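Local coordinates for hypothetical protein (Trypanosoma cruzi, PDB 1YZV) that is of unproven function but belongs to the isochorismatase superfamily and is probably an enzyme related to its cysteine hydrolases, at residues 23-28 with 61-66; 65-70 with 86-91. All coordinates share one frame; numbering follows the deposited sequence.

Contact 1. Residues 23-28 with 61-66; sequences FFCCDI and SVYIVT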
# COMPACT_ATOMS: atom_id res chain seq x y z
N PHE A 23 -25.21 0.85 -9.25
CA PHE A 23 -24.22 1.77 -9.74
C PHE A 23 -24.52 3.12 -9.07
O PHE A 23 -25.55 3.75 -9.32
CB PHE A 23 -24.28 1.84 -11.27
CG PHE A 23 -23.80 0.59 -11.94
CD1 PHE A 23 -22.45 0.41 -12.23
CD2 PHE A 23 -24.69 -0.41 -12.29
CE1 PHE A 23 -22.00 -0.77 -12.76
CE2 PHE A 23 -24.22 -1.64 -12.73
CZ PHE A 23 -22.90 -1.80 -13.01
N PHE A 24 -23.60 3.53 -8.20
CA PHE A 24 -23.70 4.81 -7.48
C PHE A 24 -22.82 5.88 -8.12
O PHE A 24 -21.61 5.88 -7.95
CB PHE A 24 -23.27 4.66 -6.04
CG PHE A 24 -24.34 4.14 -5.10
CD1 PHE A 24 -25.38 3.35 -5.54
CD2 PHE A 24 -24.30 4.47 -3.75
CE1 PHE A 24 -26.38 2.95 -4.68
CE2 PHE A 24 -25.28 4.06 -2.88
CZ PHE A 24 -26.31 3.27 -3.34
N CYS A 25 -23.49 6.81 -8.79
CA CYS A 25 -22.90 7.94 -9.48
C CYS A 25 -22.98 9.19 -8.57
O CYS A 25 -24.02 9.81 -8.41
CB CYS A 25 -23.67 8.17 -10.77
SG CYS A 25 -23.11 9.54 -11.80
N CYS A 26 -21.88 9.47 -7.91
CA CYS A 26 -21.79 10.47 -6.85
C CYS A 26 -21.49 11.87 -7.39
O CYS A 26 -20.35 12.16 -7.74
CB CYS A 26 -20.68 10.07 -5.89
SG CYS A 26 -20.81 10.69 -4.29
N ASP A 27 -22.51 12.70 -7.49
CA ASP A 27 -22.33 14.17 -7.57
C ASP A 27 -21.39 14.67 -8.71
O ASP A 27 -20.57 15.58 -8.52
CB ASP A 27 -21.80 14.68 -6.21
CG ASP A 27 -22.73 14.38 -5.03
OD1 ASP A 27 -23.82 13.77 -5.21
OD2 ASP A 27 -22.23 14.57 -3.88
N ILE A 28 -21.57 14.12 -9.91
CA ILE A 28 -20.77 14.55 -11.05
C ILE A 28 -21.52 15.71 -11.71
O ILE A 28 -22.20 15.53 -12.72
CB ILE A 28 -20.51 13.42 -12.05
CG1 ILE A 28 -19.80 12.26 -11.31
CG2 ILE A 28 -19.64 13.92 -13.22
CD1 ILE A 28 -19.43 11.09 -12.18
N SER A 61 -29.50 -4.76 -12.31
CA SER A 61 -28.81 -3.49 -12.16
C SER A 61 -29.77 -2.38 -11.81
O SER A 61 -30.85 -2.30 -12.42
CB SER A 61 -28.03 -3.15 -13.46
OG SER A 61 -27.31 -1.94 -13.32
N VAL A 62 -29.32 -1.48 -10.91
CA VAL A 62 -29.99 -0.24 -10.58
C VAL A 62 -28.96 0.89 -10.63
O VAL A 62 -27.80 0.69 -10.32
CB VAL A 62 -30.72 -0.31 -9.21
CG1 VAL A 62 -29.77 -0.59 -8.09
CG2 VAL A 62 -31.54 0.97 -8.94
N TYR A 63 -29.36 2.03 -11.21
CA TYR A 63 -28.46 3.18 -11.42
C TYR A 63 -28.99 4.36 -10.60
O TYR A 63 -30.06 4.92 -10.91
CB TYR A 63 -28.42 3.51 -12.93
CG TYR A 63 -27.24 4.32 -13.41
CD1 TYR A 63 -27.18 5.71 -13.21
CD2 TYR A 63 -26.17 3.71 -14.05
CE1 TYR A 63 -26.09 6.45 -13.61
CE2 TYR A 63 -25.07 4.47 -14.48
CZ TYR A 63 -25.06 5.85 -14.28
OH TYR A 63 -23.99 6.60 -14.71
N ILE A 64 -28.20 4.74 -9.60
CA ILE A 64 -28.51 5.75 -8.62
C ILE A 64 -27.57 6.93 -8.72
O ILE A 64 -26.34 6.78 -8.72
CB ILE A 64 -28.44 5.13 -7.17
CG1 ILE A 64 -29.34 3.90 -7.17
CG2 ILE A 64 -28.74 6.19 -6.11
CD1 ILE A 64 -29.63 3.34 -5.89
N VAL A 65 -28.17 8.11 -8.91
CA VAL A 65 -27.45 9.37 -9.04
C VAL A 65 -27.83 10.29 -7.88
O VAL A 65 -29.02 10.45 -7.53
CB VAL A 65 -27.80 10.08 -10.36
CG1 VAL A 65 -26.94 11.30 -10.56
CG2 VAL A 65 -27.68 9.09 -11.55
N THR A 66 -26.82 10.89 -7.25
CA THR A 66 -27.08 11.97 -6.31
C THR A 66 -26.49 13.28 -6.83
O THR A 66 -25.60 13.31 -7.68
CB THR A 66 -26.52 11.68 -4.92
OG1 THR A 66 -25.10 11.41 -5.01
CG2 THR A 66 -27.27 10.52 -4.30
O HOH W 1 -24.39 13.13 -10.29
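The Phe23 ring has Ser61 at its edge: Ser61 OG lies near the ring plane, 3.2 Å from Phe23 CE2, and is hydrogen-bonded to His53. Val62 O sits at the same ring's edge, and the Phe49 ring meets it with planes at about 40°. The Tyr63 ring packs obliquely, with CD2 3.8 Å from Phe23 CB and CE1 near Cys25 CB; its hydroxyl bonds to Ala46 O. On the other face, with Cys26 and Thr66, Phe24 and Ile64 run side by side, Phe24 CE1 being 3.5 Å from Ile64 CD1. Four nearly straight backbone bonds join the parallel strands, among them Phe23 N to Val62 O at 2.8 Å. Just past the end of strand 20-26, Asp27 OD1 accepts from Thr66 OG1 over 2.7 Å, on the syn side but 31° out of the carboxylate plane. OG1 stands between the backbone N and the carbonyl carbon (chi1 56°), which brings it to that acceptor. A water bridges Ile28 N and Thr66 O. Both strands are interior in the parallel sheet of the isochorismatase-type fold. Strand 110-118 flanks 20-26, helix 39-56 packs on the Phe23 and Tyr63 side, and helix 120-133 on the Phe24 and Cys26 side.

Contact 2. Residues 65-70 with 86-91; sequences VTEQYP and AHVFSK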
# COMPACT_ATOMS: atom_id res chain seq x y z
N VAL A 65 -28.17 8.11 -8.91
CA VAL A 65 -27.45 9.37 -9.04
C VAL A 65 -27.83 10.29 -7.88
O VAL A 65 -29.02 10.45 -7.53
CB VAL A 65 -27.80 10.08 -10.36
CG1 VAL A 65 -26.94 11.30 -10.56
CG2 VAL A 65 -27.68 9.09 -11.55
N THR A 66 -26.82 10.89 -7.25
CA THR A 66 -27.08 11.97 -6.31
C THR A 66 -26.49 13.28 -6.83
O THR A 66 -25.60 13.31 -7.68
CB THR A 66 -26.52 11.68 -4.92
OG1 THR A 66 -25.10 11.41 -5.01
CG2 THR A 66 -27.27 10.52 -4.30
N GLU A 67 -27.10 14.37 -6.39
CA GLU A 67 -26.62 15.70 -6.65
C GLU A 67 -26.56 16.42 -5.34
O GLU A 67 -27.57 16.50 -4.61
CB GLU A 67 -27.55 16.39 -7.63
CG GLU A 67 -27.65 15.66 -8.98
CD GLU A 67 -28.64 16.27 -9.98
OE1 GLU A 67 -29.57 16.96 -9.54
OE2 GLU A 67 -28.54 15.94 -11.20
N GLN A 68 -25.38 16.92 -5.02
CA GLN A 68 -25.16 17.71 -3.81
C GLN A 68 -25.64 19.13 -4.04
O GLN A 68 -25.24 19.77 -5.02
CB GLN A 68 -23.69 17.75 -3.44
CG GLN A 68 -23.35 18.56 -2.22
CD GLN A 68 -23.69 17.85 -0.91
OE1 GLN A 68 -23.98 16.65 -0.90
NE2 GLN A 68 -23.58 18.59 0.20
N TYR A 69 -26.64 19.55 -3.28
CA TYR A 69 -27.12 20.92 -3.34
C TYR A 69 -27.12 21.50 -4.79
O TYR A 69 -26.40 22.50 -5.08
CB TYR A 69 -26.26 21.79 -2.41
CG TYR A 69 -26.76 23.21 -2.32
CD1 TYR A 69 -28.09 23.46 -1.98
CD2 TYR A 69 -25.90 24.27 -2.47
CE1 TYR A 69 -28.59 24.75 -1.98
CE2 TYR A 69 -26.38 25.58 -2.41
CZ TYR A 69 -27.73 25.80 -2.16
OH TYR A 69 -28.22 27.09 -2.10
N PRO A 70 -27.92 20.90 -5.69
CA PRO A 70 -27.84 21.29 -7.11
C PRO A 70 -28.27 22.74 -7.37
O PRO A 70 -27.86 23.32 -8.38
CB PRO A 70 -28.79 20.32 -7.81
CG PRO A 70 -29.73 19.83 -6.73
CD PRO A 70 -28.85 19.77 -5.48
N ALA A 86 -32.72 5.81 -14.44
CA ALA A 86 -31.86 6.30 -13.37
C ALA A 86 -32.72 6.90 -12.26
O ALA A 86 -33.74 7.49 -12.54
CB ALA A 86 -30.91 7.39 -13.90
N HIS A 87 -32.35 6.64 -11.01
CA HIS A 87 -33.00 7.29 -9.86
C HIS A 87 -32.09 8.44 -9.38
O HIS A 87 -30.91 8.19 -9.04
CB HIS A 87 -33.16 6.27 -8.74
CG HIS A 87 -33.93 5.05 -9.14
ND1 HIS A 87 -35.28 4.90 -8.87
CD2 HIS A 87 -33.53 3.85 -9.65
CE1 HIS A 87 -35.68 3.69 -9.23
NE2 HIS A 87 -34.64 3.04 -9.73
N VAL A 88 -32.56 9.68 -9.51
CA VAL A 88 -31.76 10.86 -9.24
C VAL A 88 -32.28 11.59 -8.00
O VAL A 88 -33.48 11.81 -7.87
CB VAL A 88 -31.76 11.80 -10.43
CG1 VAL A 88 -30.85 13.01 -10.20
CG2 VAL A 88 -31.37 11.07 -11.71
N PHE A 89 -31.40 11.88 -7.04
CA PHE A 89 -31.83 12.50 -5.79
C PHE A 89 -30.92 13.65 -5.42
O PHE A 89 -29.71 13.64 -5.64
CB PHE A 89 -31.81 11.50 -4.64
CG PHE A 89 -32.57 10.23 -4.91
CD1 PHE A 89 -33.92 10.16 -4.68
CD2 PHE A 89 -31.93 9.10 -5.38
CE1 PHE A 89 -34.63 8.98 -4.95
CE2 PHE A 89 -32.61 7.92 -5.59
CZ PHE A 89 -33.96 7.87 -5.40
N SER A 90 -31.51 14.62 -4.73
CA SER A 90 -30.79 15.75 -4.17
C SER A 90 -30.39 15.43 -2.76
O SER A 90 -31.11 14.74 -2.09
CB SER A 90 -31.71 16.96 -4.15
OG SER A 90 -31.62 17.49 -5.44
N LYS A 91 -29.23 15.91 -2.32
CA LYS A 91 -28.79 15.76 -0.92
C LYS A 91 -27.92 16.93 -0.43
O LYS A 91 -27.19 17.56 -1.19
CB LYS A 91 -28.00 14.45 -0.71
CG LYS A 91 -26.64 14.42 -1.52
CD LYS A 91 -25.97 13.06 -1.47
CE LYS A 91 -24.51 13.05 -2.00
NZ LYS A 91 -23.58 14.06 -1.38
O HOH W 2 -31.57 16.34 -7.85
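Ala86 CB touches Val65 CG2 at 4.3 Å. Next, His87 O accepts an almost straight bond from Val65 N. Val88 lies beside Val65, pointing the same way, with its CG2 3.9 Å from Val65 CB. Its other methyl, CG1, meets the carboxylate of Glu67, whose OE2 is hydrogen-bonded to Thr76. Phe89 N and O bond to Val65 O and Glu67 N, and its ring comes obliquely to Val65 O, with CD2 3.9 Å away. The two parallel strands belong to a beta-alpha-beta unit of strand 61-68, helix 70-73 and strand 87-91, the last being an outermost strand of the sheet within this chain. Ser90 OG is 3.3 Å from Pro70 CG, and one water links it to Glu67 OE1. Lys91 N bonds to Glu67 O, and Lys91 O takes the N-H of Tyr69, the N-cap residue of helix 70-73. The Lys91 side chain passes over Thr66, its CE 3.5 Å from Thr66 OG1, then bends at chi4 (54°). That puts NZ 2.7 Å from Gln68 OE1, tilted 20° from the amide plane. NZ also forms a salt bridge with Asp27 and bonds to Arg93 O and Phe94 O, while Gln68 NE2 bonds to Lys92 O.

Both contacts use strand 61-68, which is paired with 20-26 in contact 1 and with 87-91 in contact 2; Val65 and Thr66 serve both. Contact 1 is fully buried near the centre of the chain, and aromatic and aliphatic packing dominates there. Contact 2 is partly exposed, with more polar side chains: Glu67, Gln68, Ser90 and Lys91. The two meet at the C-terminal strand ends, where Asp27 OD2 lies 2.9 Å from Lys91 NZ in a salt bridge. Asp27 also touches Cys123 of helix 120-133. The three residues are consistent with the Asp-Lys-Cys triad of the isochorismatase superfamily. Tyr63 O and His87 N probably hydrogen-bond, continuing the sheet.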